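Local atomic coordinates of Dye-decolorizing peroxidase (Irpex lacteus, PDB entry 7D8M), a protein that binds heme b and probably uses peroxide to oxidise dyes and other substrates, as peroxidases of the DyP family generally do. Residues A[10-15]-A[51-56]. Numbering follows the deposited sequence.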
loop_
_atom_site.group_PDB
_atom_site.type_symbol
_atom_site.label_atom_id
_atom_site.label_comp_id
_atom_site.label_asym_id
_atom_site.label_seq_id
_atom_site.Cartn_x
_atom_site.Cartn_y
_atom_site.Cartn_z
ATOM N N GLU A 10 17.607 -15.271 -0.163
ATOM C CA GLU A 10 18.170 -15.118 -1.498
ATOM C C GLU A 10 17.205 -15.569 -2.596
ATOM O O GLU A 10 17.464 -15.304 -3.780
ATOM C CB GLU A 10 19.508 -15.872 -1.587
ATOM C CG GLU A 10 19.389 -17.387 -1.716
ATOM C CD GLU A 10 18.956 -18.083 -0.428
ATOM O OE1 GLU A 10 19.005 -17.456 0.656
ATOM O OE2 GLU A 10 18.572 -19.274 -0.505
ATOM N N ASN A 11 16.091 -16.212 -2.238
ATOM C CA ASN A 11 15.080 -16.626 -3.204
ATOM C C ASN A 11 13.797 -15.793 -3.158
ATOM O O ASN A 11 12.879 -16.050 -3.949
ATOM C CB ASN A 11 14.720 -18.100 -3.001
ATOM C CG ASN A 11 14.045 -18.694 -4.219
ATOM O OD1 ASN A 11 14.296 -18.258 -5.338
ATOM N ND2 ASN A 11 13.170 -19.670 -4.009
ATOM N N ILE A 12 13.697 -14.813 -2.269
ATOM C CA ILE A 12 12.474 -14.028 -2.106
ATOM C C ILE A 12 12.690 -12.657 -2.728
ATOM O O ILE A 12 13.698 -11.994 -2.450
ATOM C CB ILE A 12 12.077 -13.924 -0.624
ATOM C CG1 ILE A 12 11.912 -15.332 -0.042
ATOM C CG2 ILE A 12 10.791 -13.093 -0.451
ATOM C CD1 ILE A 12 11.462 -15.364 1.411
ATOM N N GLN A 13 11.759 -12.244 -3.589
ATOM C CA GLN A 13 11.843 -10.933 -4.216
ATOM C C GLN A 13 11.859 -9.838 -3.156
ATOM O O GLN A 13 10.982 -9.782 -2.284
ATOM C CB GLN A 13 10.677 -10.737 -5.181
ATOM C CG GLN A 13 10.735 -11.672 -6.375
ATOM C CD GLN A 13 10.018 -11.105 -7.565
ATOM O OE1 GLN A 13 10.431 -10.087 -8.128
ATOM N NE2 GLN A 13 8.931 -11.750 -7.962
ATOM N N GLY A 14 12.852 -8.954 -3.262
ATOM C CA GLY A 14 13.186 -8.054 -2.175
ATOM C C GLY A 14 12.122 -7.022 -1.851
ATOM O O GLY A 14 12.006 -6.600 -0.698
ATOM N N ASP A 15 11.345 -6.582 -2.848
ATOM C CA ASP A 15 10.370 -5.530 -2.565
ATOM C C ASP A 15 9.245 -6.008 -1.655
ATOM O O ASP A 15 8.547 -5.176 -1.060
ATOM C CB ASP A 15 9.787 -4.966 -3.861
ATOM C CG ASP A 15 9.074 -3.643 -3.645
ATOM O OD1 ASP A 15 9.735 -2.689 -3.187
ATOM O OD2 ASP A 15 7.853 -3.559 -3.921
ATOM N N THR A 51 15.992 -8.899 -7.984
ATOM C CA THR A 51 16.692 -8.562 -6.754
ATOM C C THR A 51 16.043 -9.243 -5.566
ATOM O O THR A 51 14.834 -9.108 -5.342
ATOM C CB THR A 51 16.693 -7.049 -6.545
ATOM O OG1 THR A 51 17.284 -6.417 -7.681
ATOM C CG2 THR A 51 17.460 -6.670 -5.270
ATOM N N SER A 52 16.858 -9.922 -4.772
ATOM C CA SER A 52 16.384 -10.656 -3.614
ATOM C C SER A 52 16.362 -9.780 -2.365
ATOM O O SER A 52 16.979 -8.711 -2.306
ATOM C CB SER A 52 17.277 -11.864 -3.354
ATOM O OG SER A 52 18.553 -11.418 -2.922
ATOM N N VAL A 53 15.640 -10.268 -1.354
ATOM C CA VAL A 53 15.747 -9.710 -0.007
ATOM C C VAL A 53 17.208 -9.672 0.423
ATOM O O VAL A 53 17.706 -8.656 0.923
ATOM C CB VAL A 53 14.897 -10.534 0.978
ATOM C CG1 VAL A 53 15.270 -10.209 2.426
ATOM C CG2 VAL A 53 13.410 -10.312 0.730
ATOM N N ALA A 54 17.920 -10.783 0.214
ATOM C CA ALA A 54 19.305 -10.878 0.669
ATOM C C ALA A 54 20.168 -9.785 0.052
ATOM O O ALA A 54 20.994 -9.176 0.740
ATOM C CB ALA A 54 19.868 -12.265 0.351
ATOM N N THR A 55 19.977 -9.504 -1.236
ATOM C CA THR A 55 20.768 -8.461 -1.883
ATOM C C THR A 55 20.451 -7.082 -1.309
ATOM O O THR A 55 21.356 -6.265 -1.091
ATOM C CB THR A 55 20.526 -8.483 -3.390
ATOM O OG1 THR A 55 20.906 -9.764 -3.921
ATOM C CG2 THR A 55 21.337 -7.398 -4.078
ATOM N N ILE A 56 19.173 -6.796 -1.055
ATOM C CA ILE A 56 18.819 -5.463 -0.578
ATOM C C ILE A 56 19.440 -5.209 0.792
ATOM O O ILE A 56 20.011 -4.141 1.038
ATOM C CB ILE A 56 17.286 -5.293 -0.562
ATOM C CG1 ILE A 56 16.722 -5.366 -1.989
ATOM C CG2 ILE A 56 16.889 -3.987 0.132
ATOM C CD1 ILE A 56 15.259 -4.891 -2.085
#
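I12 and V53 meet through methyl groups set by their first torsions: CG2 of I12 is anti to its backbone N, whereas CG2 of V53 is anti to its carbonyl carbon, beside its own N. The two side chains thus lie side by side and point the same way, 4.0 Å apart at CG2. The backbones of 10-15 and 51-56 form a single antiparallel beta bridge in the ferredoxin-like N-terminal domain, Q13 and S52 being its non-hydrogen-bonded pair. V53 N donates to I12 O at 2.8 Å, nearly in line with the carbonyl, and G14 N returns a bond to T51 O at 2.9 Å, approaching off the carbonyl axis (C=O...N 144°) and tilted slightly from the carbonyl plane. I12 O also receives a CA-H...O contact from S52 CA (3.2 Å). T51 O has a second donor, N69 ND2, while N69 OD1 accepts from D15 N, so one amide on strand 67-72 ties both segments together.

The bridge stops where helix 53-57 starts. S52 is the N-cap of helix 53-57: its OG accepts from T55 N (2.9 Å, 158° at the hydrogen). An alanine here would probably leave T55 N without its capping acceptor and weaken the first helical turn beside the bridge. Toward the start of segment 10-15, A54 CB packs against N and CA of E10. Farther along, G14, which has no side chain, lies against the helix start; its CA is 3.4 Å from V53 N, and I56 CD1 rests 3.8 Å from the same CA.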